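Local atomic coordinates of CRISPR-associated endoribonuclease Cse3 (Thermus thermophilus, PDB entry 2Y8Y), a protein that cleaves CRISPR precursor transcripts as an RNA-binding endoribonuclease of the Cas6/Cse3/CasE family and retains the processed crRNA. Residues Leu10-Asn13 against Ala18-Arg21; Ala124-Trp129 against Gln174-Leu179. All coordinates share one frame; numbering follows the deposited sequence.

Contact 1: residues Leu10-Asn13 against Ala18-Arg21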
loop_
_atom_site.group_PDB
_atom_site.type_symbol
_atom_site.label_atom_id
_atom_site.label_comp_id
_atom_site.label_asym_id
_atom_site.label_seq_id
_atom_site.Cartn_x
_atom_site.Cartn_y
_atom_site.Cartn_z
ATOM N N LEU A 10 3.133 6.903 11.484
ATOM C CA LEU A 10 2.460 6.915 12.778
ATOM C C LEU A 10 2.965 5.755 13.621
ATOM O O LEU A 10 2.977 4.613 13.168
ATOM C CB LEU A 10 0.943 6.787 12.613
ATOM C CG LEU A 10 0.231 7.734 11.649
ATOM C CD1 LEU A 10 -1.208 7.290 11.429
ATOM C CD2 LEU A 10 0.268 9.178 12.141
ATOM N N VAL A 11 3.401 6.041 14.843
ATOM C CA VAL A 11 3.738 4.974 15.774
ATOM C C VAL A 11 2.600 4.863 16.776
ATOM O O VAL A 11 2.436 5.713 17.645
ATOM C CB VAL A 11 5.077 5.222 16.482
ATOM C CG1 VAL A 11 5.334 4.139 17.506
ATOM C CG2 VAL A 11 6.206 5.262 15.467
ATOM N N LEU A 12 1.784 3.828 16.631
ATOM C CA LEU A 12 0.589 3.715 17.457
ATOM C C LEU A 12 0.888 3.311 18.902
ATOM O O LEU A 12 1.845 2.590 19.181
ATOM C CB LEU A 12 -0.446 2.786 16.817
ATOM C CG LEU A 12 -1.448 3.457 15.862
ATOM C CD1 LEU A 12 -0.750 4.202 14.733
ATOM C CD2 LEU A 12 -2.431 2.441 15.303
ATOM N N ASN A 13 0.058 3.805 19.813
ATOM C CA ASN A 13 0.240 3.574 21.237
ATOM C C ASN A 13 -0.609 2.406 21.722
ATOM O O ASN A 13 -1.834 2.504 21.772
ATOM C CB ASN A 13 -0.113 4.847 22.006
ATOM C CG ASN A 13 0.054 4.696 23.504
ATOM O OD1 ASN A 13 0.733 3.786 23.985
ATOM N ND2 ASN A 13 -0.572 5.593 24.254
ATOM N N ALA A 18 -8.343 2.924 21.371
ATOM C CA ALA A 18 -8.636 3.277 19.985
ATOM C C ALA A 18 -7.572 2.720 19.052
ATOM O O ALA A 18 -7.885 2.178 17.991
ATOM C CB ALA A 18 -8.735 4.784 19.836
ATOM N N ALA A 19 -6.313 2.862 19.451
ATOM C CA ALA A 19 -5.207 2.339 18.663
ATOM C C ALA A 19 -5.305 0.820 18.533
ATOM O O ALA A 19 -5.177 0.280 17.436
ATOM C CB ALA A 19 -3.874 2.747 19.273
ATOM N N ARG A 20 -5.544 0.134 19.650
ATOM C CA ARG A 20 -5.664 -1.324 19.629
ATOM C C ARG A 20 -6.840 -1.772 18.762
ATOM O O ARG A 20 -6.750 -2.762 18.038
ATOM C CB ARG A 20 -5.796 -1.886 21.048
ATOM C CG ARG A 20 -4.550 -1.717 21.895
ATOM C CD ARG A 20 -4.667 -2.517 23.185
ATOM N NE ARG A 20 -5.901 -2.211 23.903
ATOM C CZ ARG A 20 -5.993 -1.324 24.888
ATOM N NH1 ARG A 20 -4.922 -0.647 25.278
ATOM N NH2 ARG A 20 -7.158 -1.112 25.486
ATOM N N ARG A 21 -7.937 -1.025 18.828
ATOM C CA ARG A 21 -9.109 -1.304 18.004
ATOM C C ARG A 21 -8.777 -1.237 16.515
ATOM O O ARG A 21 -9.093 -2.151 15.755
ATOM C CB ARG A 21 -10.219 -0.305 18.312
ATOM C CG ARG A 21 -11.427 -0.420 17.399
ATOM C CD ARG A 21 -12.218 0.876 17.395
ATOM N NE ARG A 21 -11.425 1.986 16.873
ATOM C CZ ARG A 21 -11.535 3.246 17.280
ATOM N NH1 ARG A 21 -12.410 3.568 18.225
ATOM N NH2 ARG A 21 -10.767 4.184 16.742
#
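Leu-12 meets Ala-19 with its CG turned well past the staggered position beside the backbone N (chi1 -89°), and a chi2 of 56° then sends CD2 toward the helix and CD1 back along the strand, toward Leu-10. The contact sits at the first beta-alpha junction of the N-terminal ferredoxin-like domain, where strand 5-12 ends and helix 17-24 begins after four intervening residues. Ala-19 points its methyl at the strand end, and the backbones come close: CA of Leu-12 and CA of Ala-19 are 6.1 Å apart. The apolar part of the contact is small. CB of Leu-12 lies 4.2 Å from CB of Ala-19, while CD2 of the leucine passes 4.1 Å from the carbonyl O of Ala-19. Leu-12 also touches Met-29 of helix 26-34 and Val-63 of strand 62-67, so it belongs to the layer between sheet and helices.

No hydrogen bond joins the two segments directly; the polar groups secure the turn instead. Asn-13 holds its CG anti to the backbone N (chi1 -180°), and its OD1 accepts the N-H of Ala-15, closing an Asx turn, while ND2 is bonded to Gly-79 O. The amide is thereby gripped at both atoms, which fixes its rotation and ties the turn to the loop before strand 81-89. On the helix side, Ala-19 N is bonded to Ser-16 OG and Arg-20 NH1 to Pro-14 O. Between these fastened ends the packing is tight, and the methyl CB of Ala-19 comes within 3.2 Å of the backbone O of Asn-13.

Contact 2: residues Ala124-Trp129 against Gln174-Leu179; sequences AEKVAW and QVQAVL
The amide of Gln-176 is met at its outer end by the ammonium group of Lys-126, which arrives tilted from the amide plane. The two side chains approach from opposite directions, the lysine from helix 123-136 and the glutamine from strand 173-186. As modelled, NZ of Lys-126 lies 2.5 Å from NE2 of Gln-176, but the amide is probably turned over, so the identity of the atom facing the lysine is doubtful. The strongest partner of NZ is Asp-155 on the adjacent strand 150-160, with which it forms a salt bridge; a weak hydrogen bond to Lys-121 O adds to this. A buried ammonium thus has a carboxylate beside it, which would be expected to favour its charged form.

Beyond CG the lysine chain is extended, and this carries its methylenes past Val-178. There CD of Lys-126 stands 4.0 Å from CG2 of Val-178, the branch anti to the carbonyl carbon, and CE is nearly as close. Gln-176 and Val-178, two residues apart, face the helix from the same side of the strand. The backbones keep their distance, CA of Lys-126 being 8.1 Å from CA of Val-178, so the lysine chain spans most of the gap. Strand 173-186 runs between strands 98-110 and 150-160, antiparallel to both, and helix 123-136 covers it: the helix-on-sheet layering of a second ferredoxin-like fold.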
loop_
_atom_site.group_PDB
_atom_site.type_symbol
_atom_site.label_atom_id
_atom_site.label_comp_id
_atom_site.label_asym_id
_atom_site.label_seq_id
_atom_site.Cartn_x
_atom_site.Cartn_y
_atom_site.Cartn_z
ATOM N N ALA A 124 3.488 -19.190 -7.211
ATOM C CA ALA A 124 3.792 -18.888 -8.613
ATOM C C ALA A 124 2.782 -17.888 -9.184
ATOM O O ALA A 124 3.155 -16.935 -9.882
ATOM C CB ALA A 124 3.818 -20.159 -9.456
ATOM N N GLU A 125 1.505 -18.093 -8.894
ATOM C CA GLU A 125 0.469 -17.200 -9.409
ATOM C C GLU A 125 0.623 -15.811 -8.799
ATOM O O GLU A 125 0.422 -14.792 -9.479
ATOM C CB GLU A 125 -0.924 -17.756 -9.105
ATOM C CG GLU A 125 -1.282 -18.962 -9.959
ATOM C CD GLU A 125 -2.461 -19.743 -9.432
ATOM O OE1 GLU A 125 -2.854 -19.570 -8.260
ATOM O OE2 GLU A 125 -2.991 -20.576 -10.201
ATOM N N LYS A 126 0.983 -15.760 -7.518
ATOM C CA LYS A 126 1.149 -14.489 -6.820
ATOM C C LYS A 126 2.308 -13.671 -7.388
ATOM O O LYS A 126 2.155 -12.467 -7.623
ATOM C CB LYS A 126 1.325 -14.732 -5.323
ATOM C CG LYS A 126 0.049 -15.247 -4.674
ATOM C CD LYS A 126 0.269 -15.936 -3.347
ATOM C CE LYS A 126 -1.065 -16.353 -2.758
ATOM N NZ LYS A 126 -0.889 -17.253 -1.600
ATOM N N VAL A 127 3.438 -14.330 -7.641
ATOM C CA VAL A 127 4.588 -13.677 -8.274
ATOM C C VAL A 127 4.274 -13.237 -9.707
ATOM O O VAL A 127 4.624 -12.125 -10.108
ATOM C CB VAL A 127 5.837 -14.568 -8.233
ATOM C CG1 VAL A 127 6.950 -13.961 -9.081
ATOM C CG2 VAL A 127 6.305 -14.723 -6.791
ATOM N N ALA A 128 3.591 -14.082 -10.472
ATOM C CA ALA A 128 3.219 -13.712 -11.837
ATOM C C ALA A 128 2.300 -12.494 -11.838
ATOM O O ALA A 128 2.410 -11.612 -12.700
ATOM C CB ALA A 128 2.562 -14.896 -12.560
ATOM N N TRP A 129 1.381 -12.457 -10.880
ATOM C CA TRP A 129 0.487 -11.326 -10.733
ATOM C C TRP A 129 1.307 -10.056 -10.482
ATOM O O TRP A 129 1.102 -9.030 -11.140
ATOM C CB TRP A 129 -0.488 -11.579 -9.580
ATOM C CG TRP A 129 -1.442 -10.436 -9.287
ATOM C CD1 TRP A 129 -2.659 -10.239 -9.867
ATOM C CD2 TRP A 129 -1.272 -9.371 -8.343
ATOM N NE1 TRP A 129 -3.260 -9.120 -9.350
ATOM C CE2 TRP A 129 -2.430 -8.568 -8.403
ATOM C CE3 TRP A 129 -0.245 -9.006 -7.457
ATOM C CZ2 TRP A 129 -2.601 -7.424 -7.621
ATOM C CZ3 TRP A 129 -0.419 -7.862 -6.662
ATOM C CH2 TRP A 129 -1.589 -7.089 -6.757
ATOM N N GLN A 174 -12.243 -12.719 5.247
ATOM C CA GLN A 174 -10.804 -12.916 5.270
ATOM C C GLN A 174 -10.201 -12.492 3.945
ATOM O O GLN A 174 -10.630 -12.933 2.886
ATOM C CB GLN A 174 -10.468 -14.372 5.568
ATOM C CG GLN A 174 -10.833 -14.787 6.977
ATOM C CD GLN A 174 -11.132 -16.262 7.086
ATOM O OE1 GLN A 174 -11.605 -16.885 6.132
ATOM N NE2 GLN A 174 -10.859 -16.833 8.249
ATOM N N VAL A 175 -9.209 -11.615 4.019
ATOM C CA VAL A 175 -8.576 -11.064 2.829
ATOM C C VAL A 175 -7.123 -11.489 2.818
ATOM O O VAL A 175 -6.380 -11.187 3.744
ATOM C CB VAL A 175 -8.670 -9.530 2.818
ATOM C CG1 VAL A 175 -7.983 -8.961 1.585
ATOM C CG2 VAL A 175 -10.127 -9.098 2.895
ATOM N N GLN A 176 -6.722 -12.212 1.779
ATOM C CA GLN A 176 -5.343 -12.675 1.693
ATOM C C GLN A 176 -4.378 -11.512 1.491
ATOM O O GLN A 176 -4.554 -10.680 0.595
ATOM C CB GLN A 176 -5.193 -13.733 0.590
ATOM C CG GLN A 176 -3.809 -14.328 0.594
ATOM C CD GLN A 176 -3.685 -15.588 -0.206
ATOM O OE1 GLN A 176 -4.588 -15.974 -0.950
ATOM N NE2 GLN A 176 -2.560 -16.253 -0.041
ATOM N N ALA A 177 -3.352 -11.461 2.334
ATOM C CA ALA A 177 -2.389 -10.373 2.307
ATOM C C ALA A 177 -1.002 -10.953 2.091
ATOM O O ALA A 177 -0.492 -11.704 2.928
ATOM C CB ALA A 177 -2.450 -9.595 3.613
ATOM N N VAL A 178 -0.401 -10.597 0.961
ATOM C CA VAL A 178 0.886 -11.124 0.559
ATOM C C VAL A 178 1.880 -9.971 0.573
ATOM O O VAL A 178 1.683 -8.966 -0.133
ATOM C CB VAL A 178 0.795 -11.720 -0.857
ATOM C CG1 VAL A 178 2.137 -12.282 -1.291
ATOM C CG2 VAL A 178 -0.254 -12.801 -0.900
ATOM N N LEU A 179 2.921 -10.096 1.392
ATOM C CA LEU A 179 3.943 -9.067 1.515
ATOM C C LEU A 179 5.133 -9.382 0.617
ATOM O O LEU A 179 5.889 -10.329 0.877
ATOM C CB LEU A 179 4.395 -8.945 2.976
ATOM C CG LEU A 179 5.444 -7.868 3.254
ATOM C CD1 LEU A 179 4.914 -6.476 2.905
ATOM C CD2 LEU A 179 5.833 -7.936 4.713
#

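From the N terminus, strand 5-12 leads into a turn of four residues, and contact 1 closes this short loop as helix 17-24 starts. The chain then completes the first four-stranded antiparallel sheet before entering strand 98-110 of the second. Contact 2 opens on helix 123-136 and closes a longer loop, of 44 intervening residues, when strand 173-186 arrives. The two contacts are in series, neither crossing nor enclosing the other. The centres of contact 1 and contact 2 lie about 27 Å apart and their nearest atoms about 15 Å. Each joins a helix to a strand within its own ferredoxin-like half, contact 1 locally and contact 2 across strands 139-144, 147-148 and 150-160.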